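PDB 5ZI1: insecticidal crystal protein Cry7Cal from Bacillus thuringiensis, which acts as an insecticidal toxin against the locust Locusta migratoria manilensis, probably binding gut receptors and forming membrane pores as other three-domain Cry toxins do. Local coordinates for residues T297-R302 with F347-K352; H318-Q323 with N331-G336; L375-G380 with L387-F392. One frame throughout, in Å; residues are numbered along the deposited sequence.

Interaction 1. Residues T297-R302 with F347-K352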
ATOM      1  N   THR A 297       7.147   1.320  18.395  1.00 40.87           N
ATOM      2  CA  THR A 297       8.264   1.755  19.226  1.00 46.14           C
ATOM      3  C   THR A 297       8.758   0.706  20.219  1.00 51.09           C
ATOM      4  O   THR A 297       9.870   0.856  20.735  1.00 57.20           O
ATOM      5  CB  THR A 297       7.893   3.036  19.987  1.00 48.93           C
ATOM      6  OG1 THR A 297       6.869   2.739  20.945  1.00 55.62           O
ATOM      7  CG2 THR A 297       7.343   4.095  19.015  1.00 48.12           C
ATOM      8  N   LYS A 298       7.992  -0.350  20.492  1.00 49.99           N
ATOM      9  CA  LYS A 298       8.426  -1.355  21.465  1.00 53.03           C
ATOM     10  C   LYS A 298       7.679  -2.661  21.229  1.00 47.26           C
ATOM     11  O   LYS A 298       6.533  -2.655  20.790  1.00 49.44           O
ATOM     12  CB  LYS A 298       8.194  -0.877  22.906  1.00 55.22           C
ATOM     13  CG  LYS A 298       9.436  -0.362  23.624  1.00 64.94           C
ATOM     14  CD  LYS A 298       9.087   0.626  24.741  1.00 69.05           C
ATOM     15  CE  LYS A 298       8.118   0.039  25.770  1.00 73.22           C
ATOM     16  NZ  LYS A 298       7.392   1.128  26.514  1.00 77.47           N
ATOM     17  N   ILE A 299       8.338  -3.780  21.534  1.00 52.37           N
ATOM     18  CA  ILE A 299       7.688  -5.086  21.603  1.00 45.44           C
ATOM     19  C   ILE A 299       8.170  -5.796  22.856  1.00 55.31           C
ATOM     20  O   ILE A 299       9.380  -5.916  23.082  1.00 55.63           O
ATOM     21  CB  ILE A 299       7.990  -5.984  20.391  1.00 45.56           C
ATOM     22  CG1 ILE A 299       7.729  -5.290  19.070  1.00 48.41           C
ATOM     23  CG2 ILE A 299       7.177  -7.268  20.487  1.00 48.89           C
ATOM     24  CD1 ILE A 299       8.267  -6.071  17.900  1.00 43.56           C
ATOM     25  N   ASN A 300       7.240  -6.308  23.649  1.00 52.68           N
ATOM     26  CA  ASN A 300       7.598  -7.153  24.770  1.00 51.70           C
ATOM     27  C   ASN A 300       7.056  -8.562  24.544  1.00 52.64           C
ATOM     28  O   ASN A 300       5.922  -8.734  24.087  1.00 53.42           O
ATOM     29  CB  ASN A 300       7.072  -6.597  26.090  1.00 50.21           C
ATOM     30  CG  ASN A 300       7.396  -7.534  27.274  1.00 62.48           C
ATOM     31  OD1 ASN A 300       6.500  -8.113  27.904  1.00 60.83           O
ATOM     32  ND2 ASN A 300       8.689  -7.715  27.540  1.00 53.27           N
ATOM     33  N   VAL A 301       7.860  -9.570  24.867  1.00 48.61           N
ATOM     34  CA  VAL A 301       7.421 -10.958  24.822  1.00 49.46           C
ATOM     35  C   VAL A 301       7.586 -11.562  26.210  1.00 52.85           C
ATOM     36  O   VAL A 301       8.603 -11.337  26.874  1.00 57.19           O
ATOM     37  CB  VAL A 301       8.202 -11.765  23.765  1.00 48.27           C
ATOM     38  CG1 VAL A 301       7.976 -13.270  23.938  1.00 47.03           C
ATOM     39  CG2 VAL A 301       7.803 -11.331  22.383  1.00 45.57           C
ATOM     40  N   ARG A 302       6.569 -12.294  26.658  1.00 53.17           N
ATOM     41  CA  ARG A 302       6.641 -13.115  27.860  1.00 47.23           C
ATOM     42  C   ARG A 302       6.497 -14.573  27.462  1.00 52.78           C
ATOM     43  O   ARG A 302       5.606 -14.921  26.672  1.00 49.56           O
ATOM     44  CB  ARG A 302       5.553 -12.770  28.874  1.00 46.50           C
ATOM     45  CG  ARG A 302       5.620 -11.376  29.410  1.00 55.68           C
ATOM     46  CD  ARG A 302       6.949 -11.065  30.016  1.00 59.82           C
ATOM     47  NE  ARG A 302       6.761 -10.285  31.233  1.00 68.05           N
ATOM     48  CZ  ARG A 302       7.066  -8.997  31.355  1.00 74.62           C
ATOM     49  NH1 ARG A 302       7.605  -8.334  30.337  1.00 70.65           N
ATOM     50  NH2 ARG A 302       6.841  -8.373  32.507  1.00 79.74           N
ATOM     51  N   PHE A 347      12.138  -5.499  22.889  1.00 54.80           N
ATOM     52  CA  PHE A 347      12.800  -4.815  21.790  1.00 54.30           C
ATOM     53  C   PHE A 347      12.443  -3.332  21.864  1.00 53.45           C
ATOM     54  O   PHE A 347      11.261  -2.982  21.936  1.00 56.18           O
ATOM     55  CB  PHE A 347      12.364  -5.381  20.441  1.00 50.48           C
ATOM     56  CG  PHE A 347      12.554  -6.882  20.261  1.00 46.99           C
ATOM     57  CD1 PHE A 347      11.577  -7.779  20.661  1.00 48.65           C
ATOM     58  CD2 PHE A 347      13.659  -7.375  19.582  1.00 43.73           C
ATOM     59  CE1 PHE A 347      11.726  -9.159  20.436  1.00 46.17           C
ATOM     60  CE2 PHE A 347      13.811  -8.743  19.344  1.00 49.64           C
ATOM     61  CZ  PHE A 347      12.838  -9.636  19.766  1.00 42.96           C
ATOM     62  N   ASP A 348      13.452  -2.459  21.844  1.00 53.98           N
ATOM     63  CA  ASP A 348      13.232  -1.012  21.822  1.00 57.30           C
ATOM     64  C   ASP A 348      13.431  -0.537  20.391  1.00 55.96           C
ATOM     65  O   ASP A 348      14.561  -0.512  19.890  1.00 59.00           O
ATOM     66  CB  ASP A 348      14.174  -0.298  22.787  1.00 52.29           C
ATOM     67  CG  ASP A 348      13.993  -0.766  24.227  1.00 68.26           C
ATOM     68  OD1 ASP A 348      14.911  -1.460  24.751  1.00 69.46           O
ATOM     69  OD2 ASP A 348      12.955  -0.423  24.845  1.00 66.05           O
ATOM     70  N   LEU A 349      12.334  -0.176  19.727  1.00 52.15           N
ATOM     71  CA  LEU A 349      12.356   0.052  18.286  1.00 55.82           C
ATOM     72  C   LEU A 349      12.128   1.501  17.860  1.00 55.96           C
ATOM     73  O   LEU A 349      12.272   1.793  16.665  1.00 53.01           O
ATOM     74  CB  LEU A 349      11.327  -0.845  17.598  1.00 51.66           C
ATOM     75  CG  LEU A 349      11.423  -2.312  18.007  1.00 51.41           C
ATOM     76  CD1 LEU A 349      10.439  -3.090  17.188  1.00 49.49           C
ATOM     77  CD2 LEU A 349      12.831  -2.862  17.825  1.00 52.92           C
ATOM     78  N   LEU A 350      11.801   2.414  18.780  1.00 52.34           N
ATOM     79  CA  LEU A 350      11.787   3.836  18.438  1.00 59.15           C
ATOM     80  C   LEU A 350      13.054   4.197  17.668  1.00 61.49           C
ATOM     81  O   LEU A 350      14.152   3.760  18.022  1.00 68.39           O
ATOM     82  CB  LEU A 350      11.672   4.680  19.708  1.00 59.07           C
ATOM     83  CG  LEU A 350      11.779   6.198  19.528  1.00 64.48           C
ATOM     84  CD1 LEU A 350      10.631   6.735  18.663  1.00 59.17           C
ATOM     85  CD2 LEU A 350      11.856   6.956  20.846  1.00 63.50           C
ATOM     86  N   SER A 351      12.880   4.921  16.565  1.00 59.56           N
ATOM     87  CA  SER A 351      13.905   5.468  15.667  1.00 65.10           C
ATOM     88  C   SER A 351      14.366   4.467  14.621  1.00 61.41           C
ATOM     89  O   SER A 351      15.152   4.851  13.743  1.00 62.62           O
ATOM     90  CB  SER A 351      15.198   5.953  16.355  1.00 68.92           C
ATOM     91  OG  SER A 351      15.818   4.938  17.144  1.00 76.39           O
ATOM     92  N   LYS A 352      13.981   3.199  14.705  1.00 56.59           N
ATOM     93  CA  LYS A 352      14.511   2.173  13.820  1.00 53.88           C
ATOM     94  C   LYS A 352      13.477   1.742  12.791  1.00 51.58           C
ATOM     95  O   LYS A 352      12.313   1.509  13.127  1.00 47.12           O
ATOM     96  CB  LYS A 352      14.952   0.944  14.613  1.00 50.95           C
ATOM     97  CG  LYS A 352      16.041   1.220  15.637  1.00 57.73           C
ATOM     98  CD  LYS A 352      16.487  -0.071  16.310  1.00 56.40           C
ATOM     99  CE  LYS A 352      17.650   0.161  17.278  1.00 59.19           C
ATOM    100  NZ  LYS A 352      17.155   0.286  18.676  1.00 57.80           N
TER

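Interaction 2. Residues H318-Q323 with N331-G336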
ATOM      1  N   HIS A 318       2.239 -11.086  24.861  1.00 50.22           N
ATOM      2  CA  HIS A 318       3.137 -10.085  24.305  1.00 46.98           C
ATOM      3  C   HIS A 318       2.393  -8.763  24.209  1.00 51.27           C
ATOM      4  O   HIS A 318       1.168  -8.697  24.333  1.00 53.50           O
ATOM      5  CB  HIS A 318       3.694 -10.509  22.944  1.00 44.17           C
ATOM      6  CG  HIS A 318       2.725 -10.354  21.813  1.00 48.34           C
ATOM      7  ND1 HIS A 318       1.756 -11.294  21.530  1.00 42.02           N
ATOM      8  CD2 HIS A 318       2.589  -9.377  20.883  1.00 44.86           C
ATOM      9  CE1 HIS A 318       1.067 -10.898  20.473  1.00 52.79           C
ATOM     10  NE2 HIS A 318       1.555  -9.742  20.060  1.00 48.09           N
ATOM     11  N   SER A 319       3.165  -7.707  23.995  1.00 49.66           N
ATOM     12  CA  SER A 319       2.663  -6.350  24.049  1.00 48.38           C
ATOM     13  C   SER A 319       3.291  -5.562  22.923  1.00 48.62           C
ATOM     14  O   SER A 319       4.387  -5.876  22.461  1.00 49.20           O
ATOM     15  CB  SER A 319       2.967  -5.677  25.388  1.00 49.76           C
ATOM     16  OG  SER A 319       1.996  -6.057  26.345  1.00 58.17           O
ATOM     17  N   VAL A 320       2.587  -4.527  22.491  1.00 47.86           N
ATOM     18  CA  VAL A 320       3.030  -3.727  21.365  1.00 47.09           C
ATOM     19  C   VAL A 320       2.770  -2.274  21.706  1.00 49.87           C
ATOM     20  O   VAL A 320       1.686  -1.927  22.190  1.00 53.00           O
ATOM     21  CB  VAL A 320       2.304  -4.148  20.075  1.00 44.29           C
ATOM     22  CG1 VAL A 320       2.277  -3.024  19.084  1.00 46.93           C
ATOM     23  CG2 VAL A 320       2.994  -5.359  19.483  1.00 47.93           C
ATOM     24  N   VAL A 321       3.768  -1.428  21.483  1.00 46.78           N
ATOM     25  CA  VAL A 321       3.671  -0.010  21.773  1.00 45.69           C
ATOM     26  C   VAL A 321       3.916   0.744  20.478  1.00 46.45           C
ATOM     27  O   VAL A 321       4.849   0.425  19.731  1.00 45.79           O
ATOM     28  CB  VAL A 321       4.663   0.428  22.867  1.00 50.52           C
ATOM     29  CG1 VAL A 321       4.510   1.924  23.126  1.00 52.58           C
ATOM     30  CG2 VAL A 321       4.416  -0.358  24.137  1.00 46.17           C
ATOM     31  N   THR A 322       3.059   1.716  20.202  1.00 45.66           N
ATOM     32  CA  THR A 322       3.178   2.554  19.021  1.00 47.18           C
ATOM     33  C   THR A 322       2.987   4.010  19.422  1.00 47.41           C
ATOM     34  O   THR A 322       2.413   4.316  20.478  1.00 45.45           O
ATOM     35  CB  THR A 322       2.137   2.179  17.943  1.00 46.86           C
ATOM     36  OG1 THR A 322       0.823   2.468  18.439  1.00 47.65           O
ATOM     37  CG2 THR A 322       2.216   0.701  17.583  1.00 45.93           C
ATOM     38  N   GLN A 323       3.459   4.904  18.545  1.00 48.30           N
ATOM     39  CA  GLN A 323       3.151   6.325  18.587  1.00 42.58           C
ATOM     40  C   GLN A 323       2.550   6.765  17.253  1.00 52.63           C
ATOM     41  O   GLN A 323       2.963   6.281  16.191  1.00 51.40           O
ATOM     42  CB  GLN A 323       4.403   7.147  18.871  1.00 44.30           C
ATOM     43  CG  GLN A 323       4.981   6.916  20.262  1.00 52.34           C
ATOM     44  CD  GLN A 323       6.369   7.495  20.438  1.00 53.46           C
ATOM     45  OE1 GLN A 323       6.814   8.338  19.652  1.00 58.03           O
ATOM     46  NE2 GLN A 323       7.066   7.049  21.480  1.00 54.44           N
ATOM     47  N   ASN A 331       0.579   4.313  22.434  1.00 50.67           N
ATOM     48  CA  ASN A 331      -0.537   3.391  22.304  1.00 53.68           C
ATOM     49  C   ASN A 331      -0.010   2.009  22.655  1.00 51.08           C
ATOM     50  O   ASN A 331       0.999   1.570  22.089  1.00 47.62           O
ATOM     51  CB  ASN A 331      -1.125   3.420  20.886  1.00 45.19           C
ATOM     52  CG  ASN A 331      -1.446   4.852  20.424  1.00 53.71           C
ATOM     53  OD1 ASN A 331      -2.286   5.520  21.014  1.00 49.32           O
ATOM     54  ND2 ASN A 331      -0.763   5.321  19.380  1.00 48.72           N
ATOM     55  N   THR A 332      -0.679   1.334  23.589  1.00 48.75           N
ATOM     56  CA  THR A 332      -0.248   0.026  24.064  1.00 51.11           C
ATOM     57  C   THR A 332      -1.319  -1.004  23.770  1.00 48.19           C
ATOM     58  O   THR A 332      -2.482  -0.799  24.126  1.00 49.61           O
ATOM     59  CB  THR A 332       0.039   0.050  25.566  1.00 49.01           C
ATOM     60  OG1 THR A 332       1.055   1.014  25.821  1.00 51.40           O
ATOM     61  CG2 THR A 332       0.494  -1.330  26.065  1.00 51.27           C
ATOM     62  N   PHE A 333      -0.917  -2.118  23.154  1.00 47.77           N
ATOM     63  CA  PHE A 333      -1.793  -3.261  22.920  1.00 51.00           C
ATOM     64  C   PHE A 333      -1.199  -4.500  23.575  1.00 50.75           C
ATOM     65  O   PHE A 333      -0.049  -4.860  23.305  1.00 49.45           O
ATOM     66  CB  PHE A 333      -2.000  -3.468  21.425  1.00 46.64           C
ATOM     67  CG  PHE A 333      -2.414  -2.209  20.730  1.00 50.91           C
ATOM     68  CD1 PHE A 333      -3.745  -1.823  20.711  1.00 51.44           C
ATOM     69  CD2 PHE A 333      -1.465  -1.373  20.169  1.00 47.51           C
ATOM     70  CE1 PHE A 333      -4.136  -0.638  20.099  1.00 52.49           C
ATOM     71  CE2 PHE A 333      -1.843  -0.198  19.562  1.00 51.44           C
ATOM     72  CZ  PHE A 333      -3.187   0.169  19.525  1.00 51.81           C
ATOM     73  N   ASN A 334      -1.986  -5.146  24.428  1.00 49.77           N
ATOM     74  CA  ASN A 334      -1.578  -6.346  25.137  1.00 51.07           C
ATOM     75  C   ASN A 334      -2.284  -7.571  24.572  1.00 52.50           C
ATOM     76  O   ASN A 334      -3.435  -7.494  24.136  1.00 54.02           O
ATOM     77  CB  ASN A 334      -1.874  -6.206  26.627  1.00 53.49           C
ATOM     78  CG  ASN A 334      -1.166  -5.015  27.244  1.00 57.65           C
ATOM     79  OD1 ASN A 334       0.061  -5.024  27.408  1.00 60.09           O
ATOM     80  ND2 ASN A 334      -1.929  -3.978  27.587  1.00 52.43           N
ATOM     81  N   TYR A 335      -1.570  -8.691  24.549  1.00 50.96           N
ATOM     82  CA  TYR A 335      -2.110  -9.982  24.161  1.00 50.26           C
ATOM     83  C   TYR A 335      -1.725 -11.009  25.210  1.00 55.99           C
ATOM     84  O   TYR A 335      -0.689 -10.887  25.869  1.00 56.91           O
ATOM     85  CB  TYR A 335      -1.582 -10.432  22.801  1.00 50.77           C
ATOM     86  CG  TYR A 335      -1.988  -9.539  21.653  1.00 55.47           C
ATOM     87  CD1 TYR A 335      -1.239  -8.426  21.316  1.00 50.17           C
ATOM     88  CD2 TYR A 335      -3.121  -9.822  20.896  1.00 48.64           C
ATOM     89  CE1 TYR A 335      -1.613  -7.614  20.255  1.00 51.14           C
ATOM     90  CE2 TYR A 335      -3.492  -9.028  19.846  1.00 53.39           C
ATOM     91  CZ  TYR A 335      -2.744  -7.920  19.523  1.00 53.35           C
ATOM     92  OH  TYR A 335      -3.139  -7.122  18.459  1.00 50.41           O
ATOM     93  N   GLY A 336      -2.570 -12.022  25.360  1.00 57.48           N
ATOM     94  CA  GLY A 336      -2.247 -13.124  26.248  1.00 46.92           C
ATOM     95  C   GLY A 336      -2.110 -12.665  27.685  1.00 55.83           C
ATOM     96  O   GLY A 336      -2.952 -11.929  28.205  1.00 50.59           O
TER

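Interaction 3. Residues L375-G380 with L387-F392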
ATOM      1  N   LEU A 375      12.682 -18.276  19.164  1.00 51.33           N
ATOM      2  CA  LEU A 375      13.670 -17.312  18.709  1.00 51.72           C
ATOM      3  C   LEU A 375      13.050 -16.349  17.699  1.00 52.76           C
ATOM      4  O   LEU A 375      12.337 -16.773  16.778  1.00 49.31           O
ATOM      5  CB  LEU A 375      14.878 -18.041  18.122  1.00 50.41           C
ATOM      6  CG  LEU A 375      16.008 -17.167  17.577  1.00 58.43           C
ATOM      7  CD1 LEU A 375      17.321 -17.940  17.689  1.00 51.56           C
ATOM      8  CD2 LEU A 375      15.808 -16.729  16.125  1.00 53.05           C
ATOM      9  N   LEU A 376      13.323 -15.057  17.890  1.00 51.90           N
ATOM     10  CA  LEU A 376      12.910 -13.985  16.988  1.00 47.37           C
ATOM     11  C   LEU A 376      14.024 -12.950  16.966  1.00 45.77           C
ATOM     12  O   LEU A 376      14.370 -12.392  18.007  1.00 47.95           O
ATOM     13  CB  LEU A 376      11.596 -13.347  17.446  1.00 48.36           C
ATOM     14  CG  LEU A 376      10.983 -12.198  16.620  1.00 47.63           C
ATOM     15  CD1 LEU A 376      10.472 -12.705  15.287  1.00 41.76           C
ATOM     16  CD2 LEU A 376       9.863 -11.544  17.396  1.00 41.46           C
ATOM     17  N   ARG A 377      14.591 -12.703  15.791  1.00 51.68           N
ATOM     18  CA  ARG A 377      15.683 -11.757  15.598  1.00 50.64           C
ATOM     19  C   ARG A 377      15.220 -10.638  14.666  1.00 49.79           C
ATOM     20  O   ARG A 377      14.688 -10.910  13.583  1.00 44.56           O
ATOM     21  CB  ARG A 377      16.898 -12.493  15.018  1.00 50.70           C
ATOM     22  CG  ARG A 377      18.143 -11.673  14.767  1.00 57.17           C
ATOM     23  CD  ARG A 377      19.115 -12.469  13.911  1.00 55.98           C
ATOM     24  NE  ARG A 377      19.368 -13.775  14.500  1.00 69.19           N
ATOM     25  CZ  ARG A 377      19.500 -14.906  13.809  1.00 67.28           C
ATOM     26  NH1 ARG A 377      19.737 -16.037  14.456  1.00 66.95           N
ATOM     27  NH2 ARG A 377      19.396 -14.915  12.484  1.00 61.22           N
ATOM     28  N   LEU A 378      15.423  -9.392  15.082  1.00 47.15           N
ATOM     29  CA  LEU A 378      15.052  -8.229  14.289  1.00 49.86           C
ATOM     30  C   LEU A 378      16.292  -7.557  13.720  1.00 52.49           C
ATOM     31  O   LEU A 378      17.308  -7.422  14.410  1.00 55.13           O
ATOM     32  CB  LEU A 378      14.269  -7.201  15.113  1.00 54.52           C
ATOM     33  CG  LEU A 378      13.048  -7.591  15.946  1.00 49.42           C
ATOM     34  CD1 LEU A 378      12.217  -6.345  16.219  1.00 51.32           C
ATOM     35  CD2 LEU A 378      12.232  -8.646  15.261  1.00 48.74           C
ATOM     36  N   TYR A 379      16.192  -7.123  12.466  1.00 48.78           N
ATOM     37  CA  TYR A 379      17.231  -6.359  11.785  1.00 52.90           C
ATOM     38  C   TYR A 379      16.729  -4.936  11.557  1.00 55.32           C
ATOM     39  O   TYR A 379      15.690  -4.737  10.905  1.00 52.34           O
ATOM     40  CB  TYR A 379      17.598  -6.991  10.446  1.00 55.91           C
ATOM     41  CG  TYR A 379      18.118  -8.408  10.495  1.00 57.36           C
ATOM     42  CD1 TYR A 379      17.260  -9.481  10.736  1.00 55.64           C
ATOM     43  CD2 TYR A 379      19.457  -8.685  10.242  1.00 60.47           C
ATOM     44  CE1 TYR A 379      17.726 -10.787  10.754  1.00 56.64           C
ATOM     45  CE2 TYR A 379      19.938 -10.000  10.259  1.00 59.23           C
ATOM     46  CZ  TYR A 379      19.069 -11.044  10.516  1.00 60.31           C
ATOM     47  OH  TYR A 379      19.535 -12.353  10.533  1.00 61.03           O
ATOM     48  N   GLY A 380      17.489  -3.952  12.045  1.00 53.58           N
ATOM     49  CA  GLY A 380      17.048  -2.576  12.025  1.00 52.26           C
ATOM     50  C   GLY A 380      18.096  -1.634  11.464  1.00 54.20           C
ATOM     51  O   GLY A 380      19.276  -1.962  11.359  1.00 50.05           O
ATOM     52  N   LEU A 387      23.319   0.110  11.170  1.00 52.35           N
ATOM     53  CA  LEU A 387      22.635  -1.166  11.325  1.00 54.55           C
ATOM     54  C   LEU A 387      22.616  -1.599  12.785  1.00 56.71           C
ATOM     55  O   LEU A 387      23.591  -1.416  13.523  1.00 60.88           O
ATOM     56  CB  LEU A 387      23.313  -2.242  10.485  1.00 53.14           C
ATOM     57  CG  LEU A 387      23.315  -1.964   8.989  1.00 56.53           C
ATOM     58  CD1 LEU A 387      23.912  -3.137   8.251  1.00 53.10           C
ATOM     59  CD2 LEU A 387      21.890  -1.700   8.512  1.00 58.06           C
ATOM     60  N   SER A 388      21.492  -2.168  13.201  1.00 55.64           N
ATOM     61  CA  SER A 388      21.357  -2.751  14.522  1.00 55.11           C
ATOM     62  C   SER A 388      20.674  -4.106  14.396  1.00 56.96           C
ATOM     63  O   SER A 388      20.037  -4.426  13.389  1.00 56.72           O
ATOM     64  CB  SER A 388      20.574  -1.842  15.467  1.00 52.12           C
ATOM     65  OG  SER A 388      19.225  -1.743  15.045  1.00 60.94           O
ATOM     66  N   GLU A 389      20.841  -4.906  15.435  1.00 56.14           N
ATOM     67  CA  GLU A 389      20.290  -6.244  15.510  1.00 55.70           C
ATOM     68  C   GLU A 389      19.840  -6.473  16.941  1.00 51.19           C
ATOM     69  O   GLU A 389      20.448  -5.962  17.883  1.00 61.68           O
ATOM     70  CB  GLU A 389      21.326  -7.293  15.094  1.00 63.59           C
ATOM     71  CG  GLU A 389      20.756  -8.545  14.469  1.00 61.40           C
ATOM     72  CD  GLU A 389      21.729  -9.200  13.504  1.00 68.86           C
ATOM     73  OE1 GLU A 389      22.118 -10.365  13.747  1.00 80.83           O
ATOM     74  OE2 GLU A 389      22.108  -8.553  12.497  1.00 71.81           O
ATOM     75  N   ASP A 390      18.759  -7.216  17.102  1.00 50.17           N
ATOM     76  CA  ASP A 390      18.376  -7.621  18.443  1.00 54.53           C
ATOM     77  C   ASP A 390      17.551  -8.901  18.363  1.00 52.97           C
ATOM     78  O   ASP A 390      16.856  -9.153  17.371  1.00 52.34           O
ATOM     79  CB  ASP A 390      17.625  -6.506  19.176  1.00 45.73           C
ATOM     80  CG  ASP A 390      17.529  -6.774  20.664  1.00 55.48           C
ATOM     81  OD1 ASP A 390      18.245  -7.686  21.121  1.00 61.53           O
ATOM     82  OD2 ASP A 390      16.765  -6.097  21.381  1.00 57.21           O
ATOM     83  N   ALA A 391      17.640  -9.709  19.414  1.00 52.94           N
ATOM     84  CA  ALA A 391      17.058 -11.041  19.363  1.00 51.90           C
ATOM     85  C   ALA A 391      16.831 -11.556  20.775  1.00 51.87           C
ATOM     86  O   ALA A 391      17.297 -10.981  21.761  1.00 50.49           O
ATOM     87  CB  ALA A 391      17.943 -12.007  18.573  1.00 47.55           C
ATOM     88  N   PHE A 392      16.042 -12.618  20.853  1.00 53.12           N
ATOM     89  CA  PHE A 392      15.962 -13.465  22.029  1.00 50.17           C
ATOM     90  C   PHE A 392      16.007 -14.903  21.552  1.00 49.28           C
ATOM     91  O   PHE A 392      15.481 -15.233  20.482  1.00 50.19           O
ATOM     92  CB  PHE A 392      14.693 -13.223  22.889  1.00 49.15           C
ATOM     93  CG  PHE A 392      13.383 -13.493  22.179  1.00 47.87           C
ATOM     94  CD1 PHE A 392      12.894 -14.786  22.037  1.00 50.20           C
ATOM     95  CD2 PHE A 392      12.614 -12.442  21.714  1.00 47.08           C
ATOM     96  CE1 PHE A 392      11.683 -15.036  21.400  1.00 52.21           C
ATOM     97  CE2 PHE A 392      11.395 -12.677  21.075  1.00 52.26           C
ATOM     98  CZ  PHE A 392      10.933 -13.974  20.914  1.00 50.03           C
TER

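Interaction 1. Residues T297-R302 with F347-K352
The Phe347 ring turns an edge to Ile299: Ile299 O lies near the ring plane, 3.8 Å from Phe347 CD1, and Ile299 CB is 4.0 Å from that same ring atom. The pairing joins edge strand 343-348 to strand 294-306 in a four-stranded antiparallel sheet of order 3-2-1-4, the Greek-key topology of the beta-prism domain of Cry toxins. Beyond the two segments the ring also meets His345 and Leu378. A second flat group, the Thr297 carbonyl, receives two donors on one face of its plane. Leu349 N stands 2.9 Å from Thr297 O and 54° out of that plane, while Leu350 N makes a longer bond from a smaller tilt. Across these segments Ile299 and Phe347 form the hydrogen-bonded pair, with Phe347 N 2.8 Å from Ile299 O. Past Asp348 the chain leaves the sheet through a type II turn, Leu349 to Lys352, and on the far side Thr297 and Lys298 both face Val321 in a classic beta bulge. Lys298 runs alongside Asp348, but their charges stay apart, NZ to OD2 6.0 Å. Leu349 CD1 meets Ile299 CD1 at 3.8 Å. Lys352 NZ reaches back to donate a hydrogen bond to Asp348 O, 3.0 Å away.

Interaction 2. Residues H318-Q323 with N331-G336
His318 and Tyr335 lie side by side with ring planes only 7° apart, yet displaced so far that there is little face-to-face overlap; Tyr335 CD1 sits over one face of the imidazole, 3.3 Å from His318 NE2. Neither polar end is satisfied by the other: His318 NE2 is hydrogen-bonded to Val435 O and Tyr335 OH to Tyr434 OH, both on strand 430-437. His318 CG lies between backbone N and carbonyl carbon (chi1 77°), on the face of the sheet that carries Tyr335. Backbone donors and acceptors are matched in three hydrogen-bonded pairs, His318-Tyr335, Val320-Phe333 and Thr322-Asn331. The last includes an almost straight bond of 2.7 Å from Asn331 N to Thr322 O. Thr322 OG1 has its stronger partner in Gln294 OE1, and Asn331 ND2 adds a weak bond to the same hydroxyl at 3.4 Å. On the opposite face of the sheet Ser319 OG bonds to Asn334 OD1, although the modelled 2.4 Å is doubtfully short. Between the pairs, carbonyls also collect CA-H contacts, as from Val321 CA to Asn331 O at 3.1 Å. Strands that follow each other in the chain, with seven residues between these segments and directions at 167°, form a beta hairpin, here at the edge of a Greek-key sheet of the beta-prism domain.

Interaction 3. Residues L375-G380 with L387-F392
Leu375-Gly380 and Leu387-Phe392 run antiparallel, their axes 4.6 Å apart at closest and their directions at 169°, as the two strands of a beta hairpin in a second Greek-key sheet of the beta prism. The backbone bonds are firm at the Gly380 end, where Gly380 N and Ser388 O are 2.9 Å apart, and at Leu378-Asp390. They become weak at Leu376-Phe392, where Phe392 N is 3.3 Å from Leu376 O. At that slacker end the Phe392 ring folds back over the neighbouring strand: its CG occupies the position between backbone N and carbonyl carbon (chi1 61°). Leu376 N lies over one ring face, offset toward the rim, while Phe392 CZ touches Leu376 CB at 3.6 Å. Phe394 stacks on the same ring. The other side of the sheet carries Arg377, Tyr379, Glu389 and Ala391. Ala391 CB rests 3.7 Å from Arg377 CB. Farther along the arginine chain, Arg377 CD nears Glu389 OE1 at 3.7 Å. The Glu389 carboxylate lies alongside the Tyr379 ring, its plane turned 46° from it, with OE2 3.4 Å from Tyr379 CE2. Arg377 NH2 points within its guanidinium plane to Tyr379 OH, 3.2 Å away, and that hydroxyl is also bonded to Tyr407 OH. Arg377 NE and Glu389 OE1 are 4.4 Å apart, with the oxygen well out of the guanidinium plane. The opposite charges are near enough that they probably attract, but without a salt bridge, since no N-H points at the oxygen, while a directed hydrogen bond from NH2 goes to Tyr379 OH.

How the interactions relate
From the N terminus, strand 294-306 comes first, and its residues 297-302 wait for their partner until 347-352, so interaction 1 closes a loop of 44 residues. Nested within that loop is interaction 2, a hairpin spanning only seven residues between its segments. The two belong to one sheet: Thr297 N is 2.8 Å from Val321 O, and Asn300 O meets Ser319 N. Interaction 3 follows in series, another short hairpin, in the sheet entered by strand 352-365. Nothing crosses. Phe347 CZ, 3.4 Å from Phe392 CD2, links interactions 1 and 3, packing the two sheets together, whereas interactions 2 and 3 stay about 8 Å apart at their nearest atoms.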